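Tyrosinase (Aspergillus oryzae, PDB 6JU8) probably catalyses the oxidation of L-tyrosine and L-dopa to L-dopaquinone by molecular oxygen at a dinuclear copper centre, a step in melanin biosynthesis. Local coordinates at residues 104-109 against 408-413; 69-74 against 94-99; 402-407 against 425-430. The protein carries 1 engineered substitution. All coordinates share one frame; numbering follows the deposited sequence. Where two conformers were deposited one is given.

Interaction 1 (104-109 against 408-413); sequences PTWHRV and LRPFHR. With CU (copper (II) ion), chain C.
Trp106, near the start of helix 103-129, lays its indole against Leu408, Arg409 and Phe411. CB comes first and meets Leu408 CD2 at 4.2 Å. Anti to the backbone N (chi1 -173°), CG starts the indole off toward the 408-411 loop. Beyond it, Trp106 CD1 passes Leu408 CB at 4.1 Å. At NE1 the contact turns polar. The N-H donates to Arg409 O over 2.8 Å, with 166° at the hydrogen, and the acceptor sits in the indole plane. A cis peptide bond follows, joining Arg409 to Pro410. One face of the indole takes Phe411, whose CE2 lies 3.4 Å from Trp106 CE2. Farther round the ring, Trp106 CZ2 meets Phe411 CZ at 3.5 Å, and CH2, at the far corner, still lies near the same atom. The two ring planes are tilted obliquely, 40° apart.

The helix belongs to the common central domain of tyrosinase and carries a copper ligand next to Trp106. His107 NE2 binds the ion at 2.0 Å, and His71 and His98 are its other protein ligands. Trp106 CE3 lies over the centre of the His107 ring. Farther along the helix, Val109 CG1 packs 3.5 Å from Phe411 CD2. Val109 CG2 reaches Leu408 CD1.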
ATOM      1  N   PRO A 104      24.316  -3.515 -20.387  1.00  8.17           N
ATOM      2  CA  PRO A 104      23.686  -2.229 -20.751  1.00  9.55           C
ATOM      3  C   PRO A 104      23.071  -2.241 -22.131  1.00  8.84           C
ATOM      4  O   PRO A 104      22.067  -1.546 -22.367  1.00  9.36           O
ATOM      5  CB  PRO A 104      24.864  -1.236 -20.698  1.00  9.85           C
ATOM      6  CG  PRO A 104      25.868  -1.906 -19.795  1.00  9.68           C
ATOM      7  CD  PRO A 104      25.771  -3.381 -20.137  1.00  8.91           C
ATOM      8  N   THR A 105      23.683  -2.972 -23.086  1.00  9.31           N
ATOM      9  CA  THR A 105      23.167  -2.861 -24.460  1.00  8.96           C
ATOM     10  C   THR A 105      21.949  -3.732 -24.670  1.00  9.51           C
ATOM     11  O   THR A 105      20.990  -3.330 -25.360  1.00  9.32           O
ATOM     12  CB  THR A 105      24.282  -3.171 -25.478  1.00  9.75           C
ATOM     13  OG1 THR A 105      24.895  -4.392 -25.053  1.00 10.06           O
ATOM     14  CG2 THR A 105      25.315  -2.046 -25.469  1.00 11.01           C
ATOM     15  N   TRP A 106      21.924  -4.916 -24.045  1.00  9.03           N
ATOM     16  CA  TRP A 106      20.672  -5.705 -24.112  1.00  9.04           C
ATOM     17  C   TRP A 106      19.528  -4.875 -23.574  1.00  8.66           C
ATOM     18  O   TRP A 106      18.441  -4.788 -24.171  1.00  9.35           O
ATOM     19  CB  TRP A 106      20.851  -7.036 -23.333  1.00  9.71           C
ATOM     20  CG  TRP A 106      19.647  -7.915 -23.554  1.00  8.90           C
ATOM     21  CD1 TRP A 106      19.526  -8.864 -24.534  1.00  9.85           C
ATOM     22  CD2 TRP A 106      18.427  -7.924 -22.822  1.00  9.00           C
ATOM     23  NE1 TRP A 106      18.284  -9.477 -24.465  1.00  9.44           N
ATOM     24  CE2 TRP A 106      17.599  -8.902 -23.417  1.00 10.02           C
ATOM     25  CE3 TRP A 106      17.940  -7.185 -21.728  1.00  9.24           C
ATOM     26  CZ2 TRP A 106      16.310  -9.169 -22.950  1.00  9.94           C
ATOM     27  CZ3 TRP A 106      16.664  -7.461 -21.265  1.00  8.61           C
ATOM     28  CH2 TRP A 106      15.852  -8.443 -21.875  1.00 10.53           C
ATOM     29  N   HIS A 107      19.730  -4.236 -22.406  1.00  8.45           N
ATOM     30  CA  HIS A 107      18.636  -3.470 -21.814  1.00  8.38           C
ATOM     31  C   HIS A 107      18.332  -2.207 -22.591  1.00  8.44           C
ATOM     32  O   HIS A 107      17.157  -1.783 -22.592  1.00  9.26           O
ATOM     33  CB  HIS A 107      18.943  -3.167 -20.337  1.00  8.83           C
ATOM     34  CG  HIS A 107      18.815  -4.376 -19.472  1.00  9.40           C
ATOM     35  ND1 HIS A 107      19.830  -5.302 -19.264  1.00  9.65           N
ATOM     36  CD2 HIS A 107      17.767  -4.852 -18.759  1.00  9.80           C
ATOM     37  CE1 HIS A 107      19.400  -6.267 -18.450  1.00  9.81           C
ATOM     38  NE2 HIS A 107      18.141  -6.024 -18.136  1.00 10.59           N
ATOM     39  N   ARG A 108      19.290  -1.613 -23.300  1.00  8.79           N
ATOM     40  CA  ARG A 108      19.009  -0.457 -24.141  1.00  9.14           C
ATOM     41  C   ARG A 108      17.962  -0.836 -25.175  1.00  8.58           C
ATOM     42  O   ARG A 108      17.002  -0.082 -25.410  1.00 10.14           O
ATOM     43  CB  ARG A 108      20.302   0.038 -24.803  1.00  9.85           C
ATOM     44  CG  ARG A 108      20.046   1.178 -25.809  1.00 10.16           C
ATOM     45  CD  ARG A 108      21.331   1.934 -26.155  1.00 10.32           C
ATOM     46  NE  ARG A 108      21.775   2.754 -25.036  1.00  9.33           N
ATOM     47  CZ  ARG A 108      22.940   3.359 -24.921  1.00 10.04           C
ATOM     48  NH1 ARG A 108      23.873   3.306 -25.868  1.00 11.24           N
ATOM     49  NH2 ARG A 108      23.198   4.057 -23.813  1.00 10.25           N
ATOM     50  N   VAL A 109      18.137  -2.005 -25.813  1.00  9.48           N
ATOM     51  CA  VAL A 109      17.161  -2.438 -26.822  1.00  9.65           C
ATOM     52  C   VAL A 109      15.833  -2.770 -26.167  1.00  9.26           C
ATOM     53  O   VAL A 109      14.755  -2.434 -26.697  1.00  9.71           O
ATOM     54  CB  VAL A 109      17.706  -3.636 -27.623  1.00 10.22           C
ATOM     55  CG1 VAL A 109      16.689  -4.060 -28.694  1.00 12.04           C
ATOM     56  CG2 VAL A 109      19.037  -3.348 -28.315  1.00 11.67           C
ATOM     57  N   LEU A 408      21.820  -9.986 -29.494  1.00 11.82           N
ATOM     58  CA  LEU A 408      20.970  -9.588 -28.367  1.00 10.64           C
ATOM     59  C   LEU A 408      19.571 -10.129 -28.581  1.00 10.36           C
ATOM     60  O   LEU A 408      18.585  -9.433 -28.824  1.00 11.74           O
ATOM     61  CB  LEU A 408      20.998  -8.065 -28.245  1.00 11.47           C
ATOM     62  CG  LEU A 408      22.373  -7.437 -28.070  1.00 10.54           C
ATOM     63  CD1 LEU A 408      22.278  -5.913 -28.105  1.00 11.45           C
ATOM     64  CD2 LEU A 408      23.026  -7.903 -26.779  1.00 12.80           C
ATOM     65  N   ARG A 409      19.491 -11.465 -28.469  1.00 12.69           N
ATOM     66  CA  ARG A 409      18.220 -12.179 -28.602  1.00 11.48           C
ATOM     67  C   ARG A 409      17.274 -11.716 -27.508  1.00 10.17           C
ATOM     68  O   ARG A 409      17.724 -11.469 -26.379  1.00 11.51           O
ATOM     69  CB  ARG A 409      18.483 -13.691 -28.492  1.00 12.52           C
ATOM     70  CG  ARG A 409      19.366 -14.230 -29.621  1.00 16.76           C
ATOM     71  CD  ARG A 409      19.455 -15.762 -29.562  1.00 24.68           C
ATOM     72  NE  ARG A 409      19.252 -16.221 -28.195  1.00 32.25           N
ATOM     73  CZ  ARG A 409      18.505 -17.246 -27.817  1.00 34.30           C
ATOM     74  NH1 ARG A 409      18.377 -17.579 -26.535  1.00 34.77           N
ATOM     75  NH2 ARG A 409      17.865 -17.969 -28.737  1.00 38.77           N
ATOM     76  N   PRO A 410      15.977 -11.609 -27.757  1.00 11.49           N
ATOM     77  CA  PRO A 410      15.275 -12.013 -28.964  1.00 11.43           C
ATOM     78  C   PRO A 410      14.941 -10.884 -29.922  1.00 10.72           C
ATOM     79  O   PRO A 410      13.992 -10.984 -30.716  1.00 13.96           O
ATOM     80  CB  PRO A 410      13.970 -12.547 -28.323  1.00 11.61           C
ATOM     81  CG  PRO A 410      13.669 -11.467 -27.313  1.00 12.01           C
ATOM     82  CD  PRO A 410      15.024 -11.175 -26.700  1.00 11.76           C
ATOM     83  N   PHE A 411      15.723  -9.818 -29.912  1.00  9.99           N
ATOM     84  CA  PHE A 411      15.345  -8.567 -30.537  1.00 10.38           C
ATOM     85  C   PHE A 411      15.743  -8.512 -32.008  1.00 10.72           C
ATOM     86  O   PHE A 411      16.927  -8.563 -32.312  1.00 12.68           O
ATOM     87  CB  PHE A 411      15.978  -7.403 -29.777  1.00 11.34           C
ATOM     88  CG  PHE A 411      15.634  -7.380 -28.304  1.00 10.70           C
ATOM     89  CD1 PHE A 411      14.307  -7.481 -27.890  1.00 11.12           C
ATOM     90  CD2 PHE A 411      16.632  -7.236 -27.347  1.00 10.31           C
ATOM     91  CE1 PHE A 411      13.998  -7.431 -26.528  1.00 10.83           C
ATOM     92  CE2 PHE A 411      16.327  -7.156 -26.006  1.00 10.04           C
ATOM     93  CZ  PHE A 411      15.000  -7.242 -25.604  1.00 10.69           C
ATOM     94  N   HIS A 412      14.755  -8.379 -32.872  1.00 11.97           N
ATOM     95  CA  HIS A 412      14.963  -8.358 -34.319  1.00 13.45           C
ATOM     96  C   HIS A 412      14.979  -6.936 -34.875  1.00 13.58           C
ATOM     97  O   HIS A 412      14.263  -6.050 -34.401  1.00 14.54           O
ATOM     98  CB  HIS A 412      13.869  -9.149 -35.026  1.00 13.96           C
ATOM     99  CG  HIS A 412      13.964 -10.622 -34.762  1.00 14.72           C
ATOM    100  ND1 HIS A 412      12.960 -11.300 -34.118  1.00 16.51           N
ATOM    101  CD2 HIS A 412      14.888 -11.545 -35.072  1.00 20.38           C
ATOM    102  CE1 HIS A 412      13.264 -12.582 -34.021  1.00 17.90           C
ATOM    103  NE2 HIS A 412      14.436 -12.757 -34.605  1.00 18.50           N
ATOM    104  N   ARG A 413      15.781  -6.749 -35.919  1.00 15.08           N
ATOM    105  CA  ARG A 413      15.811  -5.501 -36.652  1.00 14.91           C
ATOM    106  C   ARG A 413      15.993  -5.780 -38.142  1.00 14.45           C
ATOM    107  O   ARG A 413      16.441  -6.852 -38.552  1.00 15.43           O
ATOM    108  CB  ARG A 413      16.916  -4.573 -36.159  1.00 17.90           C
ATOM    109  CG  ARG A 413      18.290  -5.232 -36.137  1.00 17.24           C
ATOM    110  CD  ARG A 413      19.360  -4.314 -35.579  1.00 23.09           C
ATOM    111  NE  ARG A 413      19.503  -3.089 -36.355  1.00 30.27           N
ATOM    112  CZ  ARG A 413      20.285  -2.986 -37.422  1.00 34.90           C
ATOM    113  NH1 ARG A 413      21.007  -4.006 -37.869  1.00 32.31           N
ATOM    114  NH2 ARG A 413      20.324  -1.813 -38.046  1.00 40.19           N
TER
HETATM  115 CU    CU C 501      17.511  -7.289 -16.726  0.51 14.86          CU
HETATM  116  O   HOH W   1      17.210  -6.300 -15.098  1.00 22.12           O

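Interaction 2 (69-74 against 94-99); sequences GIHGAP and GFAVHN. Engineered in segment 94-99: Ala96 (natural residue Cys). With CU (copper (II) ion), chain C.
Gly72 and Gly94 bring two irregular loop segments together, with 3.8 Å between their CA atoms. Both segments lie between helix 64-69 and helix 103-129. Together they supply two of the three histidines of one copper in the dinuclear, type 3 centre of tyrosinase. A single direct backbone hydrogen bond joins them, from Phe95 N to Ile70 O over 3.1 Å, and the donor lies nearly in line with the C=O bond (169°). The next carbonyl, His71 O, takes a CA-H contact from Gly94 CA at 3.4 Å. It also accepts from water 2 at 2.8 Å. Gly94 N donates to the same water, which therefore bridges the two backbones.

Ile70 CG2 touches Phe95 CD2, and Ile70 O lies at the edge of the Phe95 ring. Ala96 is an engineered residue, cysteine in the natural sequence. Its CB lies 3.3 Å from His71 CD2. His71 CB points away from segment 94-99; CG, anti to the backbone N (chi1 -173°), starts the turn that lets the end of the ring approach it. Both histidines use NE2, His71 at 2.1 Å and His98 at 2.2 Å from the copper. His107 and water 1 complete the coordination. On the far side of the His71 ring, ND1 makes a weak hydrogen bond to Val363 O, which would help to fix its rotation. The two side chains cross at about a right angle, with the ring planes 79° apart. His71 NE2 lies in the plane of the His98 ring, at its edge, 3.3 Å from His98 CE1.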
ATOM      1  N   GLY A  69       7.673 -10.760 -19.929  1.00 10.00           N
ATOM      2  CA  GLY A  69       8.135 -12.136 -19.936  1.00  9.94           C
ATOM      3  C   GLY A  69       9.417 -12.317 -20.708  1.00 10.30           C
ATOM      4  O   GLY A  69      10.128 -13.302 -20.495  1.00 13.04           O
ATOM      5  N   ILE A  70       9.784 -11.385 -21.587  1.00  9.44           N
ATOM      6  CA  ILE A  70      11.076 -11.518 -22.284  1.00  9.77           C
ATOM      7  C   ILE A  70      12.205 -11.605 -21.296  1.00  8.81           C
ATOM      8  O   ILE A  70      13.180 -12.341 -21.499  1.00 10.99           O
ATOM      9  CB  ILE A  70      11.268 -10.307 -23.232  1.00 10.08           C
ATOM     10  CG1 ILE A  70      10.291 -10.365 -24.415  1.00 10.51           C
ATOM     11  CG2 ILE A  70      12.707 -10.237 -23.709  1.00 11.03           C
ATOM     12  CD1 ILE A  70      10.180  -9.087 -25.206  1.00 10.58           C
ATOM     13  N   HIS A  71      12.121 -10.815 -20.232  1.00  9.62           N
ATOM     14  CA  HIS A  71      13.233 -10.641 -19.298  1.00  9.02           C
ATOM     15  C   HIS A  71      13.533 -11.925 -18.528  1.00  9.07           C
ATOM     16  O   HIS A  71      14.692 -12.239 -18.303  1.00 13.42           O
ATOM     17  CB  HIS A  71      12.860  -9.519 -18.336  1.00  9.65           C
ATOM     18  CG  HIS A  71      13.922  -9.078 -17.395  1.00  8.57           C
ATOM     19  ND1 HIS A  71      13.875  -9.457 -16.062  1.00 10.14           N
ATOM     20  CD2 HIS A  71      15.033  -8.334 -17.546  1.00 11.30           C
ATOM     21  CE1 HIS A  71      14.936  -8.920 -15.450  1.00 12.16           C
ATOM     22  NE2 HIS A  71      15.650  -8.239 -16.317  1.00 12.65           N
ATOM     23  N   GLY A  72      12.512 -12.654 -18.071  1.00 10.18           N
ATOM     24  CA  GLY A  72      12.659 -13.737 -17.120  1.00 10.31           C
ATOM     25  C   GLY A  72      11.553 -14.761 -17.221  1.00  8.86           C
ATOM     26  O   GLY A  72      11.265 -15.292 -18.293  1.00 10.35           O
ATOM     27  N   ALA A  73      10.967 -15.083 -16.072  1.00  9.32           N
ATOM     28  CA  ALA A  73       9.884 -16.059 -16.012  1.00  9.67           C
ATOM     29  C   ALA A  73       8.697 -15.534 -16.804  1.00  9.35           C
ATOM     30  O   ALA A  73       8.470 -14.309 -16.811  1.00  9.92           O
ATOM     31  CB  ALA A  73       9.499 -16.331 -14.560  1.00  9.76           C
ATOM     32  N   PRO A  74       7.881 -16.372 -17.430  1.00  9.51           N
ATOM     33  CA  PRO A  74       7.895 -17.834 -17.325  1.00  9.82           C
ATOM     34  C   PRO A  74       8.836 -18.575 -18.264  1.00 10.87           C
ATOM     35  O   PRO A  74       8.731 -19.805 -18.414  1.00 13.31           O
ATOM     36  CB  PRO A  74       6.432 -18.203 -17.674  1.00 11.93           C
ATOM     37  CG  PRO A  74       6.024 -17.123 -18.645  1.00 12.05           C
ATOM     38  CD  PRO A  74       6.669 -15.863 -18.135  1.00  9.82           C
ATOM     39  N   GLY A  94      15.741 -16.178 -18.434  1.00 11.84           N
ATOM     40  CA  GLY A  94      15.163 -15.400 -19.508  1.00 12.48           C
ATOM     41  C   GLY A  94      16.210 -14.954 -20.513  1.00 10.80           C
ATOM     42  O   GLY A  94      17.386 -15.344 -20.470  1.00 12.60           O
ATOM     43  N   PHE A  95      15.741 -14.114 -21.454  1.00 10.06           N
ATOM     44  CA  PHE A  95      16.659 -13.604 -22.470  1.00 10.45           C
ATOM     45  C   PHE A  95      17.567 -12.528 -21.903  1.00 10.76           C
ATOM     46  O   PHE A  95      18.553 -12.171 -22.544  1.00 11.92           O
ATOM     47  CB  PHE A  95      15.893 -13.009 -23.651  1.00 11.19           C
ATOM     48  CG  PHE A  95      15.135 -14.042 -24.455  1.00 11.10           C
ATOM     49  CD1 PHE A  95      15.842 -14.872 -25.306  1.00 13.90           C
ATOM     50  CD2 PHE A  95      13.754 -14.160 -24.420  1.00 11.99           C
ATOM     51  CE1 PHE A  95      15.184 -15.815 -26.081  1.00 16.86           C
ATOM     52  CE2 PHE A  95      13.074 -15.115 -25.172  1.00 12.84           C
ATOM     53  CZ  PHE A  95      13.808 -15.915 -26.036  1.00 13.89           C
ATOM     54  N   ALA A  96      17.179 -11.921 -20.787  1.00 11.12           N
ATOM     55  CA  ALA A  96      17.906 -10.780 -20.266  1.00 11.10           C
ATOM     56  C   ALA A  96      19.362 -11.147 -20.002  1.00 10.98           C
ATOM     57  O   ALA A  96      19.658 -12.248 -19.525  1.00 14.18           O
ATOM     58  CB  ALA A  96      17.263 -10.295 -18.975  1.00 12.02           C
ATOM     59  N   VAL A  97      20.235 -10.195 -20.300  1.00 10.11           N
ATOM     60  CA  VAL A  97      21.652 -10.363 -19.988  1.00  9.63           C
ATOM     61  C   VAL A  97      21.969  -9.739 -18.635  1.00  8.72           C
ATOM     62  O   VAL A  97      21.806  -8.532 -18.453  1.00 12.20           O
ATOM     63  CB  VAL A  97      22.563  -9.701 -21.041  1.00 10.48           C
ATOM     64  CG1 VAL A  97      24.005  -9.768 -20.560  1.00 13.83           C
ATOM     65  CG2 VAL A  97      22.404 -10.396 -22.386  1.00 13.42           C
ATOM     66  N   HIS A  98      22.402 -10.573 -17.698  1.00  9.52           N
ATOM     67  CA  HIS A  98      22.938 -10.152 -16.409  1.00  9.94           C
ATOM     68  C   HIS A  98      24.327 -10.744 -16.232  1.00  9.29           C
ATOM     69  O   HIS A  98      24.597 -11.849 -16.734  1.00 11.12           O
ATOM     70  CB  HIS A  98      21.993 -10.568 -15.263  1.00 13.03           C
ATOM     71  CG  HIS A  98      20.655  -9.904 -15.411  1.00 15.54           C
ATOM     72  ND1 HIS A  98      19.521 -10.628 -15.722  1.00 15.69           N
ATOM     73  CD2 HIS A  98      20.254  -8.612 -15.325  1.00 24.59           C
ATOM     74  CE1 HIS A  98      18.491  -9.812 -15.778  1.00 18.40           C
ATOM     75  NE2 HIS A  98      18.893  -8.568 -15.571  1.00 20.63           N
ATOM     76  N   ASN A  99      25.185 -10.017 -15.542  1.00  9.75           N
ATOM     77  CA  ASN A  99      26.555 -10.474 -15.258  1.00  9.66           C
ATOM     78  C   ASN A  99      27.303 -10.743 -16.558  1.00 10.89           C
ATOM     79  O   ASN A  99      28.090 -11.687 -16.655  1.00 11.62           O
ATOM     80  CB  ASN A  99      26.588 -11.721 -14.368  1.00 10.78           C
ATOM     81  CG  ASN A  99      27.946 -11.937 -13.739  1.00 13.03           C
ATOM     82  OD1 ASN A  99      28.578 -11.006 -13.234  1.00 13.59           O
ATOM     83  ND2 ASN A  99      28.449 -13.176 -13.773  1.00 13.64           N
TER
HETATM   84 CU    CU C 501      17.511  -7.289 -16.726  0.51 14.86          CU
HETATM   85  O   HOH W   2      16.240 -13.890 -16.693  1.00 13.42           O
HETATM   86  O   HOH W   1      17.210  -6.300 -15.098  1.00 22.12           O

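Interaction 3 (402-407 against 425-430); sequences VSKDDD and RSDDVK
Lys404 with Asp427, and Arg425 with Asp407, make this a surface contact of salt bridges and bridging waters. It joins the loop leading into strand 412-415 to the loop leaving strand 420-423. Lys404 NZ donates to Asp427 OD2 over 2.8 Å. It meets that oxygen on the syn side, somewhat out of the carboxylate plane. The same ammonium reaches back to Asp405 OD1 at 3.1 Å, also on the syn side. The lysine chain bends at its end to do this (chi3 74°, chi4 71°). The two acidic oxygens, Asp405 OD1 and Asp427 OD2, stay 4.6 Å apart, and the lysine charge between them probably offsets their repulsion. The other oxygen of Asp427, OD1, accepts from Trp394 NE1.

The two strands form an antiparallel hairpin, so the contact ties together the two loops that enter and leave the hairpin. A type I turn from Ser403 to Asp406 faces a short 3-10 segment, 426-428. Waters fill in between these turns. Water 3 donates to Lys404 O at 2.7 Å and to Asp406 O, and accepts from Ser426 N. Water 4 also donates to Lys404 O and accepts from Asp427 N at 2.8 Å. Lys404 O is thus held by two waters.

At the other end, Arg425 NE donates to Asp407 OD1 over 2.7 Å, with 155° at the hydrogen. The oxygen lies in the guanidinium plane, but NE meets it on the anti side and well out of the carboxylate plane. Arg425 NH2 adds a weak bond to the same oxygen at 3.0 Å. Asp405 O lies over one face of the guanidinium.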
ATOM      1  N   VAL A 402      35.230  -9.971 -26.123  1.00 12.81           N
ATOM      2  CA  VAL A 402      34.661 -11.212 -26.681  1.00 15.51           C
ATOM      3  C   VAL A 402      33.151 -11.141 -26.852  1.00 14.50           C
ATOM      4  O   VAL A 402      32.547 -11.796 -27.720  1.00 21.40           O
ATOM      5  CB  VAL A 402      35.095 -12.422 -25.830  1.00 21.35           C
ATOM      6  CG1 VAL A 402      34.587 -12.300 -24.400  1.00 23.32           C
ATOM      7  CG2 VAL A 402      34.663 -13.729 -26.482  1.00 25.36           C
ATOM      8  N   SER A 403      32.485 -10.326 -26.055  1.00 13.15           N
ATOM      9  CA  SER A 403      31.028 -10.231 -26.048  1.00 14.32           C
ATOM     10  C   SER A 403      30.494  -9.237 -27.058  1.00 13.80           C
ATOM     11  O   SER A 403      29.273  -9.189 -27.295  1.00 13.09           O
ATOM     12  CB  SER A 403      30.540  -9.859 -24.643  1.00 14.81           C
ATOM     13  OG  SER A 403      30.857  -8.510 -24.351  1.00 15.39           O
ATOM     14  N   LYS A 404      31.376  -8.427 -27.646  1.00 13.32           N
ATOM     15  CA  LYS A 404      30.926  -7.304 -28.459  1.00 13.40           C
ATOM     16  C   LYS A 404      29.933  -7.764 -29.514  1.00 13.13           C
ATOM     17  O   LYS A 404      28.946  -7.085 -29.797  1.00 14.20           O
ATOM     18  CB  LYS A 404      32.126  -6.575 -29.104  1.00 13.11           C
ATOM     19  CG  LYS A 404      31.681  -5.285 -29.794  1.00 15.78           C
ATOM     20  CD  LYS A 404      32.830  -4.456 -30.336  1.00 19.17           C
ATOM     21  CE  LYS A 404      33.400  -5.099 -31.582  1.00 23.77           C
ATOM     22  NZ  LYS A 404      32.491  -4.995 -32.757  1.00 25.59           N
ATOM     23  N   ASP A 405      30.175  -8.906 -30.143  1.00 13.90           N
ATOM     24  CA  ASP A 405      29.366  -9.318 -31.287  1.00 15.49           C
ATOM     25  C   ASP A 405      28.248 -10.275 -30.932  1.00 16.51           C
ATOM     26  O   ASP A 405      27.656 -10.901 -31.821  1.00 19.48           O
ATOM     27  CB  ASP A 405      30.300  -9.913 -32.357  1.00 18.61           C
ATOM     28  CG  ASP A 405      31.212  -8.846 -32.954  1.00 23.43           C
ATOM     29  OD1 ASP A 405      30.862  -7.638 -32.986  1.00 26.78           O
ATOM     30  OD2 ASP A 405      32.325  -9.180 -33.396  1.00 32.91           O
ATOM     31  N   ASP A 406      27.902 -10.376 -29.646  1.00 13.32           N
ATOM     32  CA  ASP A 406      26.809 -11.273 -29.284  1.00 13.11           C
ATOM     33  C   ASP A 406      25.476 -10.807 -29.866  1.00 13.71           C
ATOM     34  O   ASP A 406      25.122  -9.621 -29.788  1.00 13.62           O
ATOM     35  CB  ASP A 406      26.640 -11.324 -27.760  1.00 14.08           C
ATOM     36  CG  ASP A 406      27.725 -12.072 -27.021  1.00 16.31           C
ATOM     37  OD1 ASP A 406      28.629 -12.673 -27.629  1.00 19.61           O
ATOM     38  OD2 ASP A 406      27.660 -12.072 -25.768  1.00 18.10           O
ATOM     39  N   ASP A 407      24.685 -11.746 -30.393  1.00 13.72           N
ATOM     40  CA  ASP A 407      23.306 -11.431 -30.740  1.00 12.72           C
ATOM     41  C   ASP A 407      22.518 -11.104 -29.476  1.00 12.14           C
ATOM     42  O   ASP A 407      22.509 -11.866 -28.497  1.00 13.92           O
ATOM     43  CB  ASP A 407      22.674 -12.665 -31.411  1.00 15.18           C
ATOM     44  CG  ASP A 407      23.081 -12.843 -32.860  1.00 16.86           C
ATOM     45  OD1 ASP A 407      23.554 -11.896 -33.511  1.00 19.71           O
ATOM     46  OD2 ASP A 407      22.949 -14.001 -33.311  1.00 22.14           O
ATOM     47  N   ARG A 425      22.799  -6.231 -32.340  1.00 12.75           N
ATOM     48  CA  ARG A 425      24.127  -6.368 -31.761  1.00 14.03           C
ATOM     49  C   ARG A 425      24.464  -5.068 -31.041  1.00 11.95           C
ATOM     50  O   ARG A 425      23.899  -4.024 -31.371  1.00 12.95           O
ATOM     51  CB  ARG A 425      25.185  -6.686 -32.834  1.00 17.94           C
ATOM     52  CG  ARG A 425      24.886  -8.044 -33.469  1.00 22.67           C
ATOM     53  CD  ARG A 425      26.081  -8.965 -33.466  1.00 27.71           C
ATOM     54  NE  ARG A 425      25.682 -10.286 -33.965  1.00 28.16           N
ATOM     55  CZ  ARG A 425      26.345 -10.902 -34.931  1.00 27.55           C
ATOM     56  NH1 ARG A 425      27.412 -10.292 -35.444  1.00 42.85           N
ATOM     57  NH2 ARG A 425      25.965 -12.092 -35.365  1.00 33.95           N
ATOM     58  N   SER A 426      25.389  -5.119 -30.097  1.00 11.16           N
ATOM     59  CA  SER A 426      25.690  -3.963 -29.271  1.00 10.82           C
ATOM     60  C   SER A 426      26.111  -2.770 -30.106  1.00 11.22           C
ATOM     61  O   SER A 426      25.694  -1.637 -29.816  1.00 12.29           O
ATOM     62  CB  SER A 426      26.802  -4.335 -28.270  1.00 10.93           C
ATOM     63  OG  SER A 426      26.279  -5.254 -27.307  1.00 11.60           O
ATOM     64  N   ASP A 427      26.922  -2.973 -31.164  1.00 12.26           N
ATOM     65  CA  ASP A 427      27.349  -1.805 -31.942  1.00 12.02           C
ATOM     66  C   ASP A 427      26.171  -1.091 -32.592  1.00 12.51           C
ATOM     67  O   ASP A 427      26.261   0.107 -32.873  1.00 14.69           O
ATOM     68  CB  ASP A 427      28.333  -2.248 -33.024  1.00 15.81           C
ATOM     69  CG  ASP A 427      29.739  -2.442 -32.522  1.00 17.44           C
ATOM     70  OD1 ASP A 427      30.092  -1.913 -31.460  1.00 19.23           O
ATOM     71  OD2 ASP A 427      30.545  -3.085 -33.207  1.00 20.40           O
ATOM     72  N   ASP A 428      25.053  -1.771 -32.833  1.00 13.24           N
ATOM     73  CA  ASP A 428      23.863  -1.155 -33.420  1.00 13.98           C
ATOM     74  C   ASP A 428      23.291  -0.045 -32.546  1.00 14.12           C
ATOM     75  O   ASP A 428      22.675   0.880 -33.073  1.00 14.57           O
ATOM     76  CB  ASP A 428      22.750  -2.173 -33.676  1.00 14.10           C
ATOM     77  CG  ASP A 428      23.150  -3.258 -34.650  1.00 14.53           C
ATOM     78  OD1 ASP A 428      23.954  -2.992 -35.570  1.00 23.29           O
ATOM     79  OD2 ASP A 428      22.666  -4.398 -34.506  1.00 17.22           O
ATOM     80  N   VAL A 429      23.536  -0.149 -31.232  1.00 12.44           N
ATOM     81  CA  VAL A 429      22.942   0.829 -30.316  1.00 12.32           C
ATOM     82  C   VAL A 429      23.988   1.627 -29.567  1.00 10.90           C
ATOM     83  O   VAL A 429      23.680   2.268 -28.553  1.00 14.19           O
ATOM     84  CB  VAL A 429      21.939   0.165 -29.343  1.00 12.39           C
ATOM     85  CG1 VAL A 429      20.828  -0.479 -30.155  1.00 14.37           C
ATOM     86  CG2 VAL A 429      22.646  -0.835 -28.422  1.00 14.63           C
ATOM     87  N   LYS A 430      25.233   1.637 -30.041  1.00 12.55           N
ATOM     88  CA  LYS A 430      26.267   2.474 -29.410  1.00 11.60           C
ATOM     89  C   LYS A 430      25.829   3.927 -29.378  1.00 11.45           C
ATOM     90  O   LYS A 430      25.980   4.645 -28.381  1.00 13.54           O
ATOM     91  CB  LYS A 430      27.578   2.313 -30.200  1.00 13.70           C
ATOM     92  CG  LYS A 430      28.738   3.148 -29.663  1.00 15.60           C
ATOM     93  CD  LYS A 430      29.848   3.258 -30.700  0.52 18.27           C
ATOM     94  CE  LYS A 430      30.679   1.987 -30.747  0.52 20.40           C
ATOM     95  NZ  LYS A 430      31.811   2.102 -31.720  0.52 21.59           N
TER
HETATM   96  O   HOH W   3      26.399  -7.490 -28.846  1.00 13.41           O
HETATM   97  O   HOH W   4      28.260  -5.349 -31.912  1.00 14.01           O

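Overall arrangement
Interactions 1 and 2 adjoin the same copper and share water 1, whereas interaction 3 lies at the surface. Interaction 1 is the buried one, mostly apolar and aromatic. Interaction 2 is partly buried and joins loops through metal ligands and backbone polar groups. Interaction 3 relies on charges and water. The first two touch where the Trp106 ring packs on the backbone of Phe95 and Ala96. Interactions 1 and 3 use adjacent parts of the chain, 408-413 following 402-407, and meet again at Thr105 OG1 with Ser426 OG and at Arg108 NH1 with Val429 O. Interactions 2 and 3 do not touch, and their centres are about 18 Å apart.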